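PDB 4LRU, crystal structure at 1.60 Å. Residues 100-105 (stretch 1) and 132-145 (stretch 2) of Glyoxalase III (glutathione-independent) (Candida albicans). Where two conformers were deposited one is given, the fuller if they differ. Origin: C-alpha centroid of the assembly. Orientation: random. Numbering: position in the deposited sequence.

Stretch 1 100-105: YDIFFG
Stretch 2, residues 132-145: GGVVSAVCHGPAIF

Two neighbouring parallel β-strands, whose touching residues are at least 31 apart in sequence, are joined by a ladder of backbone hydrogen bonds, with a serine hydroxyl reinforcing one rung and apolar side chains packing on both faces of the sheet. Strand 102-105 runs alongside strand 134-138 with only 12° between their N-to-C directions and a closest axial approach of 4.3 Å. The register is one to one: Ile102 pairs with Val134, Phe103 with Val135, Phe104 with Ser136 and Gly105 with Ala137, and the CA-CA separations narrow from 5.0 Å at the first pair to 4.8, 4.7 and finally 4.1 Å.

In the manner of parallel sheets, the odd-numbered residues of the first strand bond to the residues that flank their partners. Val134 N approaches Asp101 O at 3.4 Å, a weak bond that opens the ladder. Phe103 N donates to Val134 O at 3.0 Å with an angle of 164°, while Phe103 O receives Ser136 N at 2.9 Å; this second bond is weak because its angle is only 129°. Gly105 repeats the pattern with better geometry, Gly105 N to Ser136 O at 2.8 Å and Val138 N to Gly105 O at 3.0 Å, both at 165°. CA-H...O contacts fill in between, among them Ile102 CA to Val134 O at 3.3 Å and Phe104 CA to Ser136 O at 3.4 Å.

Ser136, with phi/psi of -151/158, adopts the p rotamer (chi1 64°), which brings its OG back to Phe103 O at 2.8 Å. The hydroxyl donates this bond, so one carbonyl accepts both the amide and the side chain of the same residue. The same OG lies 3.2 Å from Phe104 CD2, oblique to the ring.

Side chains alternate between the faces. Ile102 (chi1 m, chi2 t), Phe104, Val134 (t) and Ser136 share one; Phe104, with chi1 t and chi2 -73°, reaches forward so that its CE1 lies 4.0 Å from CG1 of Val138 (chi1 p). Phe103, Val135 and Ala137 occupy the other. There Phe103 (chi1 t, chi2 -82°) sets CD1 4.2 Å from CG1 of Val135 (t) and CZ 4.0 Å from CG1 of Ile144 (chi1 t, chi2 p), whose CA-to-CB bond points toward the first stretch.

Gly105 (-87/101) sits where the strands are closest; a CB modelled there would point to the Phe103 face and lie a tight 3.2 Å from Ala137 CB. Just before the second strand, Gly133 (-78/-177) has its CA 3.3 Å from Asp101 O, and an ideal CB would clash with that oxygen at 2.3 Å.

Beyond Val138 the chain makes a type II' turn to Gly141, closed by Gly141 N to Val138 O at 2.8 Å. Cys139 takes 71/-114 and His140 -89/-1, and neither touches the first stretch. The 3-10 segment 141-145 follows, with Ile144 N bonded to Gly141 O at 2.9 Å, and returns Ile144 to the Phe103 ring.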

# COMPACT_ATOMS: atom_id res chain seq x y z
N TYR A 100 -3.49 -11.25 11.71
CA TYR A 100 -3.90 -10.73 10.40
C TYR A 100 -3.86 -11.80 9.32
O TYR A 100 -3.01 -12.69 9.35
CB TYR A 100 -3.08 -9.49 10.00
CG TYR A 100 -3.22 -8.48 11.09
CD1 TYR A 100 -4.40 -7.77 11.25
CD2 TYR A 100 -2.28 -8.41 12.10
CE1 TYR A 100 -4.63 -6.96 12.35
CE2 TYR A 100 -2.48 -7.60 13.20
CZ TYR A 100 -3.65 -6.88 13.32
OH TYR A 100 -3.86 -6.10 14.42
N ASP A 101 -4.80 -11.70 8.37
CA ASP A 101 -4.90 -12.65 7.27
C ASP A 101 -4.63 -12.05 5.90
O ASP A 101 -4.41 -12.79 4.94
CB ASP A 101 -6.29 -13.28 7.27
CG ASP A 101 -6.48 -14.30 8.36
OD1 ASP A 101 -5.50 -14.67 9.04
OD2 ASP A 101 -7.63 -14.76 8.55
N ILE A 102 -4.71 -10.73 5.79
CA ILE A 102 -4.37 -9.98 4.58
C ILE A 102 -3.50 -8.80 5.01
O ILE A 102 -3.75 -8.19 6.07
CB ILE A 102 -5.67 -9.44 3.92
CG1 ILE A 102 -6.49 -10.61 3.37
CG2 ILE A 102 -5.36 -8.42 2.83
CD1 ILE A 102 -7.89 -10.25 2.97
N PHE A 103 -2.48 -8.50 4.22
CA PHE A 103 -1.70 -7.30 4.38
C PHE A 103 -1.93 -6.47 3.13
O PHE A 103 -1.75 -6.96 2.02
CB PHE A 103 -0.22 -7.62 4.53
CG PHE A 103 0.66 -6.40 4.72
CD1 PHE A 103 1.06 -5.64 3.65
CD2 PHE A 103 1.07 -6.03 6.00
CE1 PHE A 103 1.89 -4.55 3.82
CE2 PHE A 103 1.88 -4.92 6.19
CZ PHE A 103 2.29 -4.18 5.11
N PHE A 104 -2.33 -5.22 3.31
CA PHE A 104 -2.50 -4.30 2.17
C PHE A 104 -1.72 -3.00 2.40
O PHE A 104 -2.02 -2.25 3.33
CB PHE A 104 -3.98 -3.99 1.96
CG PHE A 104 -4.26 -3.23 0.70
CD1 PHE A 104 -3.93 -1.89 0.58
CD2 PHE A 104 -4.86 -3.87 -0.41
CE1 PHE A 104 -4.17 -1.19 -0.58
CE2 PHE A 104 -5.09 -3.16 -1.57
CZ PHE A 104 -4.77 -1.82 -1.66
N GLY A 105 -0.72 -2.76 1.57
CA GLY A 105 0.07 -1.54 1.64
C GLY A 105 -0.52 -0.40 0.84
O GLY A 105 -0.41 -0.37 -0.39
N GLY A 132 -0.53 -18.60 4.52
CA GLY A 132 -1.44 -18.76 3.38
C GLY A 132 -2.39 -17.59 3.15
O GLY A 132 -3.40 -17.74 2.44
N GLY A 133 -2.11 -16.45 3.78
CA GLY A 133 -2.78 -15.20 3.48
C GLY A 133 -2.31 -14.51 2.21
O GLY A 133 -1.47 -15.02 1.47
N VAL A 134 -2.87 -13.33 1.96
CA VAL A 134 -2.55 -12.56 0.76
C VAL A 134 -1.83 -11.28 1.19
O VAL A 134 -2.27 -10.57 2.10
CB VAL A 134 -3.82 -12.26 -0.06
CG1 VAL A 134 -3.57 -11.16 -1.09
CG2 VAL A 134 -4.30 -13.52 -0.75
N VAL A 135 -0.73 -11.00 0.50
CA VAL A 135 0.04 -9.78 0.72
C VAL A 135 -0.03 -8.93 -0.55
O VAL A 135 0.14 -9.43 -1.67
CB VAL A 135 1.52 -10.09 1.04
CG1 VAL A 135 2.33 -8.81 1.17
CG2 VAL A 135 1.61 -10.92 2.31
N SER A 136 -0.30 -7.64 -0.37
CA SER A 136 -0.72 -6.77 -1.46
C SER A 136 -0.27 -5.35 -1.19
O SER A 136 -0.03 -4.95 -0.04
CB SER A 136 -2.22 -6.84 -1.64
OG SER A 136 -2.89 -6.35 -0.50
N ALA A 137 -0.17 -4.57 -2.25
CA ALA A 137 0.13 -3.15 -2.14
C ALA A 137 -0.23 -2.45 -3.44
O ALA A 137 -0.26 -3.06 -4.51
CB ALA A 137 1.60 -2.95 -1.82
N VAL A 138 -0.47 -1.16 -3.32
CA VAL A 138 -0.75 -0.33 -4.49
C VAL A 138 0.26 0.82 -4.60
O VAL A 138 0.76 1.32 -3.60
CB VAL A 138 -2.20 0.19 -4.46
CG1 VAL A 138 -2.43 1.15 -3.30
CG2 VAL A 138 -2.56 0.87 -5.78
N CYS A 139 0.55 1.21 -5.84
CA CYS A 139 1.28 2.45 -6.13
C CYS A 139 2.75 2.34 -5.71
O CYS A 139 3.47 1.52 -6.26
CB CYS A 139 0.58 3.63 -5.48
SG CYS A 139 1.15 5.24 -6.07
N HIS A 140 3.21 3.10 -4.71
CA HIS A 140 4.57 2.85 -4.17
C HIS A 140 4.59 1.85 -3.03
O HIS A 140 5.65 1.52 -2.48
CB HIS A 140 5.25 4.15 -3.72
CG HIS A 140 5.50 5.09 -4.85
ND1 HIS A 140 4.59 6.06 -5.22
CD2 HIS A 140 6.50 5.15 -5.76
CE1 HIS A 140 5.05 6.70 -6.29
NE2 HIS A 140 6.20 6.16 -6.64
N GLY A 141 3.41 1.36 -2.68
CA GLY A 141 3.26 0.35 -1.62
C GLY A 141 4.19 -0.83 -1.72
O GLY A 141 4.60 -1.39 -0.69
N PRO A 142 4.49 -1.31 -2.95
CA PRO A 142 5.40 -2.44 -3.08
C PRO A 142 6.82 -2.20 -2.57
O PRO A 142 7.62 -3.13 -2.51
CB PRO A 142 5.37 -2.75 -4.58
CG PRO A 142 3.99 -2.33 -4.97
CD PRO A 142 3.77 -1.06 -4.21
N ALA A 143 7.12 -0.96 -2.19
CA ALA A 143 8.35 -0.69 -1.44
C ALA A 143 8.43 -1.53 -0.17
O ALA A 143 9.52 -1.77 0.34
CB ALA A 143 8.47 0.79 -1.12
N ILE A 144 7.28 -2.00 0.32
CA ILE A 144 7.27 -2.91 1.47
C ILE A 144 8.07 -4.19 1.20
O ILE A 144 8.58 -4.83 2.12
CB ILE A 144 5.83 -3.24 1.92
CG1 ILE A 144 5.82 -3.74 3.38
CG2 ILE A 144 5.18 -4.24 0.98
CD1 ILE A 144 6.07 -2.68 4.43
N PHE A 145 8.20 -4.56 -0.06
CA PHE A 145 8.91 -5.79 -0.41
C PHE A 145 10.41 -5.58 -0.53
O PHE A 145 11.18 -6.52 -0.71
CB PHE A 145 8.38 -6.35 -1.74
CG PHE A 145 6.91 -6.67 -1.73
CD1 PHE A 145 6.39 -7.59 -0.84
CD2 PHE A 145 6.05 -6.07 -2.65
CE1 PHE A 145 5.04 -7.90 -0.84
CE2 PHE A 145 4.70 -6.37 -2.65
CZ PHE A 145 4.19 -7.28 -1.74